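PDB 5EHK: lantibiotic dehydratase from Microbispora corallina, which probably dehydrates serine and threonine residues of the precursor peptide in the biosynthesis of the lantibiotic NAI-107, in a tRNA-dependent reaction. Local coordinates for residues A[180-184]-A[323-327]; A[184-190]-A[314-320]. All coordinates share one frame; numbering follows the deposited sequence.

Contact 1. Residues A[180-184]-A[323-327]; sequences AVHRL and LVAAL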
loop_
_atom_site.group_PDB
_atom_site.type_symbol
_atom_site.label_atom_id
_atom_site.label_comp_id
_atom_site.label_asym_id
_atom_site.label_seq_id
_atom_site.Cartn_x
_atom_site.Cartn_y
_atom_site.Cartn_z
ATOM N N ALA A 180 6.395 42.482 19.168
ATOM C CA ALA A 180 6.398 43.420 20.281
ATOM C C ALA A 180 6.291 42.725 21.642
ATOM O O ALA A 180 6.930 43.148 22.608
ATOM C CB ALA A 180 5.284 44.448 20.114
ATOM N N VAL A 181 5.468 41.682 21.724
ATOM C CA VAL A 181 5.269 40.960 22.979
ATOM C C VAL A 181 6.596 40.367 23.435
ATOM O O VAL A 181 6.914 40.360 24.628
ATOM C CB VAL A 181 4.219 39.825 22.821
ATOM C CG1 VAL A 181 4.085 39.032 24.107
ATOM C CG2 VAL A 181 2.854 40.388 22.388
ATOM N N HIS A 182 7.376 39.903 22.461
ATOM C CA HIS A 182 8.724 39.389 22.697
ATOM C C HIS A 182 9.609 40.436 23.368
ATOM O O HIS A 182 10.343 40.126 24.306
ATOM C CB HIS A 182 9.362 38.981 21.372
ATOM C CG HIS A 182 8.737 37.776 20.746
ATOM N ND1 HIS A 182 9.033 37.366 19.466
ATOM C CD2 HIS A 182 7.827 36.895 21.227
ATOM C CE1 HIS A 182 8.336 36.280 19.181
ATOM N NE2 HIS A 182 7.592 35.978 20.230
ATOM N N ARG A 183 9.518 41.679 22.896
ATOM C CA ARG A 183 10.341 42.765 23.419
ATOM C C ARG A 183 9.911 43.079 24.829
ATOM O O ARG A 183 10.742 43.389 25.677
ATOM C CB ARG A 183 10.226 44.011 22.543
ATOM C CG ARG A 183 11.017 43.945 21.233
ATOM C CD ARG A 183 10.563 45.018 20.248
ATOM N NE ARG A 183 10.664 46.374 20.786
ATOM C CZ ARG A 183 10.045 47.432 20.266
ATOM N NH1 ARG A 183 9.255 47.290 19.209
ATOM N NH2 ARG A 183 10.193 48.628 20.817
ATOM N N LEU A 184 8.614 42.973 25.088
ATOM C CA LEU A 184 8.114 43.111 26.442
ATOM C C LEU A 184 8.567 41.933 27.338
ATOM O O LEU A 184 8.760 42.111 28.547
ATOM C CB LEU A 184 6.587 43.214 26.419
ATOM C CG LEU A 184 5.962 44.524 25.922
ATOM C CD1 LEU A 184 4.495 44.608 26.310
ATOM C CD2 LEU A 184 6.709 45.720 26.454
ATOM N N LEU A 323 7.484 51.483 24.022
ATOM C CA LEU A 323 6.837 50.475 23.181
ATOM C C LEU A 323 5.371 50.355 23.538
ATOM O O LEU A 323 4.527 50.189 22.653
ATOM C CB LEU A 323 7.486 49.104 23.382
ATOM C CG LEU A 323 6.951 47.930 22.551
ATOM C CD1 LEU A 323 6.759 48.318 21.096
ATOM C CD2 LEU A 323 7.856 46.719 22.658
ATOM N N VAL A 324 5.072 50.422 24.834
ATOM C CA VAL A 324 3.693 50.328 25.290
ATOM C C VAL A 324 2.859 51.459 24.718
ATOM O O VAL A 324 1.795 51.227 24.149
ATOM C CB VAL A 324 3.596 50.285 26.832
ATOM C CG1 VAL A 324 2.185 50.599 27.309
ATOM C CG2 VAL A 324 4.016 48.917 27.342
ATOM N N ALA A 325 3.364 52.680 24.819
ATOM C CA ALA A 325 2.637 53.829 24.296
ATOM C C ALA A 325 2.458 53.706 22.778
ATOM O O ALA A 325 1.361 53.909 22.270
ATOM C CB ALA A 325 3.328 55.133 24.685
ATOM N N ALA A 326 3.524 53.341 22.069
ATOM C CA ALA A 326 3.460 53.088 20.626
ATOM C C ALA A 326 2.405 52.035 20.203
ATOM O O ALA A 326 1.909 52.049 19.071
ATOM C CB ALA A 326 4.842 52.680 20.120
ATOM N N LEU A 327 2.051 51.141 21.121
ATOM C CA LEU A 327 1.038 50.135 20.842
ATOM C C LEU A 327 -0.358 50.673 21.123
ATOM O O LEU A 327 -1.286 50.420 20.358
ATOM C CB LEU A 327 1.283 48.858 21.662
ATOM C CG LEU A 327 2.421 47.928 21.220
ATOM C CD1 LEU A 327 2.679 46.857 22.258
ATOM C CD2 LEU A 327 2.122 47.294 19.870
#

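Contact 2. Residues A[184-190]-A[314-320]; sequences LERDRVL and EAMSSES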
loop_
_atom_site.group_PDB
_atom_site.type_symbol
_atom_site.label_atom_id
_atom_site.label_comp_id
_atom_site.label_asym_id
_atom_site.label_seq_id
_atom_site.Cartn_x
_atom_site.Cartn_y
_atom_site.Cartn_z
ATOM N N LEU A 184 8.614 42.973 25.088
ATOM C CA LEU A 184 8.114 43.111 26.442
ATOM C C LEU A 184 8.567 41.933 27.338
ATOM O O LEU A 184 8.760 42.111 28.547
ATOM C CB LEU A 184 6.587 43.214 26.419
ATOM C CG LEU A 184 5.962 44.524 25.922
ATOM C CD1 LEU A 184 4.495 44.608 26.310
ATOM C CD2 LEU A 184 6.709 45.720 26.454
ATOM N N GLU A 185 8.786 40.755 26.740
ATOM C CA GLU A 185 9.130 39.531 27.493
ATOM C C GLU A 185 10.588 39.525 27.976
ATOM O O GLU A 185 10.949 38.794 28.901
ATOM C CB GLU A 185 8.813 38.251 26.684
ATOM C CG GLU A 185 7.325 37.795 26.736
ATOM C CD GLU A 185 6.978 36.622 25.785
ATOM O OE1 GLU A 185 7.730 36.358 24.814
ATOM O OE2 GLU A 185 5.932 35.967 26.012
ATOM N N ARG A 186 11.418 40.347 27.345
ATOM C CA ARG A 186 12.817 40.489 27.737
ATOM C C ARG A 186 12.966 41.460 28.920
ATOM O O ARG A 186 13.981 41.474 29.608
ATOM C CB ARG A 186 13.649 40.944 26.541
ATOM C CG ARG A 186 13.680 39.950 25.396
ATOM C CD ARG A 186 14.407 40.533 24.194
ATOM N NE ARG A 186 15.668 41.177 24.574
ATOM C CZ ARG A 186 16.555 41.681 23.716
ATOM N NH1 ARG A 186 16.337 41.613 22.404
ATOM N NH2 ARG A 186 17.661 42.257 24.174
ATOM N N ASP A 187 11.950 42.278 29.145
ATOM C CA ASP A 187 11.941 43.188 30.284
ATOM C C ASP A 187 11.722 42.415 31.589
ATOM O O ASP A 187 10.582 42.072 31.935
ATOM C CB ASP A 187 10.855 44.244 30.068
ATOM C CG ASP A 187 10.800 45.290 31.173
ATOM O OD1 ASP A 187 10.865 46.494 30.830
ATOM O OD2 ASP A 187 10.657 44.924 32.363
ATOM N N ARG A 188 12.806 42.166 32.324
ATOM C CA ARG A 188 12.725 41.347 33.535
ATOM C C ARG A 188 11.858 41.965 34.608
ATOM O O ARG A 188 11.340 41.254 35.475
ATOM C CB ARG A 188 14.099 41.075 34.127
ATOM C CG ARG A 188 15.083 40.432 33.189
ATOM C CD ARG A 188 16.328 40.051 33.945
ATOM N NE ARG A 188 17.320 39.462 33.060
ATOM C CZ ARG A 188 18.496 38.996 33.465
ATOM N NH1 ARG A 188 18.811 39.040 34.753
ATOM N NH2 ARG A 188 19.347 38.469 32.589
ATOM N N VAL A 189 11.710 43.284 34.559
ATOM C CA VAL A 189 10.932 43.987 35.573
ATOM C C VAL A 189 9.444 43.953 35.237
ATOM O O VAL A 189 8.592 43.872 36.137
ATOM C CB VAL A 189 11.496 45.433 35.883
ATOM C CG1 VAL A 189 12.293 45.996 34.708
ATOM C CG2 VAL A 189 10.398 46.392 36.348
ATOM N N LEU A 190 9.133 43.998 33.943
ATOM C CA LEU A 190 7.750 43.807 33.507
ATOM C C LEU A 190 7.382 42.341 33.715
ATOM O O LEU A 190 6.310 42.031 34.237
ATOM C CB LEU A 190 7.558 44.226 32.044
ATOM C CG LEU A 190 6.209 43.963 31.352
ATOM C CD1 LEU A 190 5.050 44.613 32.088
ATOM C CD2 LEU A 190 6.243 44.424 29.891
ATOM N N GLU A 314 7.999 52.684 37.311
ATOM C CA GLU A 314 9.025 51.693 37.625
ATOM C C GLU A 314 8.553 50.281 37.277
ATOM O O GLU A 314 9.371 49.405 37.001
ATOM C CB GLU A 314 9.489 51.786 39.098
ATOM C CG GLU A 314 8.538 51.226 40.182
ATOM C CD GLU A 314 7.466 52.209 40.639
ATOM O OE1 GLU A 314 6.662 51.845 41.523
ATOM O OE2 GLU A 314 7.439 53.351 40.137
ATOM N N ALA A 315 7.235 50.079 37.267
ATOM C CA ALA A 315 6.645 48.824 36.813
ATOM C C ALA A 315 6.902 48.761 35.306
ATOM O O ALA A 315 6.170 49.374 34.529
ATOM C CB ALA A 315 5.157 48.783 37.123
ATOM N N MET A 316 7.950 48.028 34.933
ATOM C CA MET A 316 8.544 47.926 33.582
ATOM C C MET A 316 9.550 49.061 33.376
ATOM O O MET A 316 9.455 50.115 34.007
ATOM C CB MET A 316 7.531 47.929 32.429
ATOM C CG MET A 316 7.466 49.257 31.687
ATOM S SD MET A 316 6.236 49.339 30.382
ATOM C CE MET A 316 4.763 49.553 31.375
ATOM N N SER A 317 10.511 48.827 32.487
ATOM C CA SER A 317 11.637 49.731 32.288
ATOM C C SER A 317 11.241 50.994 31.541
ATOM O O SER A 317 10.062 51.342 31.448
ATOM C CB SER A 317 12.748 49.030 31.510
ATOM O OG SER A 317 12.481 49.049 30.120
ATOM N N SER A 318 12.248 51.677 31.005
ATOM C CA SER A 318 12.027 52.909 30.255
ATOM C C SER A 318 11.398 52.655 28.886
ATOM O O SER A 318 10.185 52.803 28.727
ATOM C CB SER A 318 13.321 53.738 30.131
ATOM O OG SER A 318 14.449 52.954 29.762
ATOM N N GLU A 319 12.209 52.240 27.911
ATOM C CA GLU A 319 11.726 52.110 26.532
ATOM C C GLU A 319 10.669 51.025 26.352
ATOM O O GLU A 319 10.112 50.885 25.264
ATOM C CB GLU A 319 12.869 51.882 25.534
ATOM C CG GLU A 319 13.604 50.567 25.672
ATOM C CD GLU A 319 14.590 50.551 26.816
ATOM O OE1 GLU A 319 14.239 50.998 27.932
ATOM O OE2 GLU A 319 15.724 50.082 26.592
ATOM N N SER A 320 10.419 50.237 27.395
ATOM C CA SER A 320 9.308 49.295 27.364
ATOM C C SER A 320 7.995 50.077 27.384
ATOM O O SER A 320 7.085 49.805 26.590
ATOM C CB SER A 320 9.398 48.263 28.499
ATOM O OG SER A 320 10.230 47.162 28.129
#

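Contact 1. Residues A[180-184]-A[323-327]
Leu323 fills the gap between two helices here, with its branched end set among Ala180, Arg183 and Leu184 of the facing helix. The first torsion turns CG away from the backbone N (chi1 -179°), and the two methyls then divide the work between them. Leu323 CD2 reaches in three directions: to the aliphatic start of Arg183, to the carbonyl oxygen of Ala180, and to Leu184 CD2 at 4.1 Å. CD1 turns toward the methyl of Ala180, with 4.3 Å between Leu323 CD1 and Ala180 CB.

The guanidinium of Arg183, on the exposed side of the contact, presents a flat face to the leucine. Leu323 CD2 stands 3.3 Å above its plane, over the centre, while CD1 comes closest to the group at NH1. A bend at chi3 (57°) swings the far end of the arginine across the leucine. NH1 also makes a weak hydrogen bond to the carbonyl oxygen of Val359, which ties this side chain to helix 346-359.

Such packing illustrates how two roughly antiparallel helices can be joined by interleaved side chains although their backbones stand well apart. The segments' axes are 11.2 Å apart at closest approach and their directions differ by 152°, so side chains bridge most of the distance, though Leu323 CD2 also reaches the main-chain oxygen of Ala180.

Leu184 carries the other large share of the buried surface. Besides Leu323, its CD2 meets Val324 CG2 at 4.3 Å, so that this one methyl touches neighbouring residues of the opposing helix. At the other end of the contact, Leu327 CD1 lies 4.1 Å from Ala180 CB. Behind these residues, Val298 and Val302 of helix 294-306 pack on Leu184, and Leu295 on Leu327.

Contact 2. Residues A[184-190]-A[314-320]
Asp187 faces Ser317 and Ser320 with one carboxylate oxygen, in a pattern that joins an N-cap to the first turn of another helix. Asp187 holds the N-cap position of the short, weakly bonded helix 188-191, and the partner segment leads into helix 318-339. The contact thus shows how a single capping aspartate can also fasten a neighbouring loop and helix.

Asp187 CG stands opposite the backbone N (chi1 -177°), which carries the carboxylate across to the serines. OD1 there collects three hydrogen bonds, each from a different direction. The backbone Ser317 N donates to Asp187 OD1 on the syn lone pair, at 2.9 Å and with a fairly straight N-H...O angle of 164°. Ser320 OG approaches Asp187 OD1 on the anti side, 19° out of the carboxylate plane and 2.9 Å away. Ser317 OG comes almost in line with the C-O bond, 3.1 Å from Asp187 OD1. Together these donors would be expected to favour a negatively charged, rotationally fixed carboxylate in this largely buried place. OD2 serves the capping role instead, facing Leu190 N, although the modelled separation is too short to be taken literally.

Apolar groups flank the polar cluster. Leu190 and Met316 lie side by side and point the same way, with their CB atoms 3.7 Å apart. The far end of Met316 turns toward Ala321 and Val324 of helix 318-339. Leu184 adds a looser approach, its CD2 being 4.1 Å from Ser320 O. Val189 packs against main chain more than against side chains: its CG2 methyl meets the loop around Glu314 O and Met316 N, while its CG1 methyl stands 4.0 Å from Ser317 N, the same nitrogen that donates to Asp187.

How the contacts relate
The two contacts adjoin, with centres about 10 Å apart; both use helix 174-185 and helix 318-339, and contact 2 extends into helix 188-191 and the loop leading to 318-339. Contact 2 is nested inside the chain loop that contact 1 closes, and Leu184 belongs to both. They also touch directly, Val324 CG2 of contact 1 lying 3.8 Å from Met316 SD of contact 2. From contact 1 to contact 2, apolar helix packing gives way to a mixture of hydrogen bonds and apolar contacts among turns and loop. Helix 294-306 packs on both. Together the contacts join sequence-distant helices within the N-terminal lantibiotic dehydratase region.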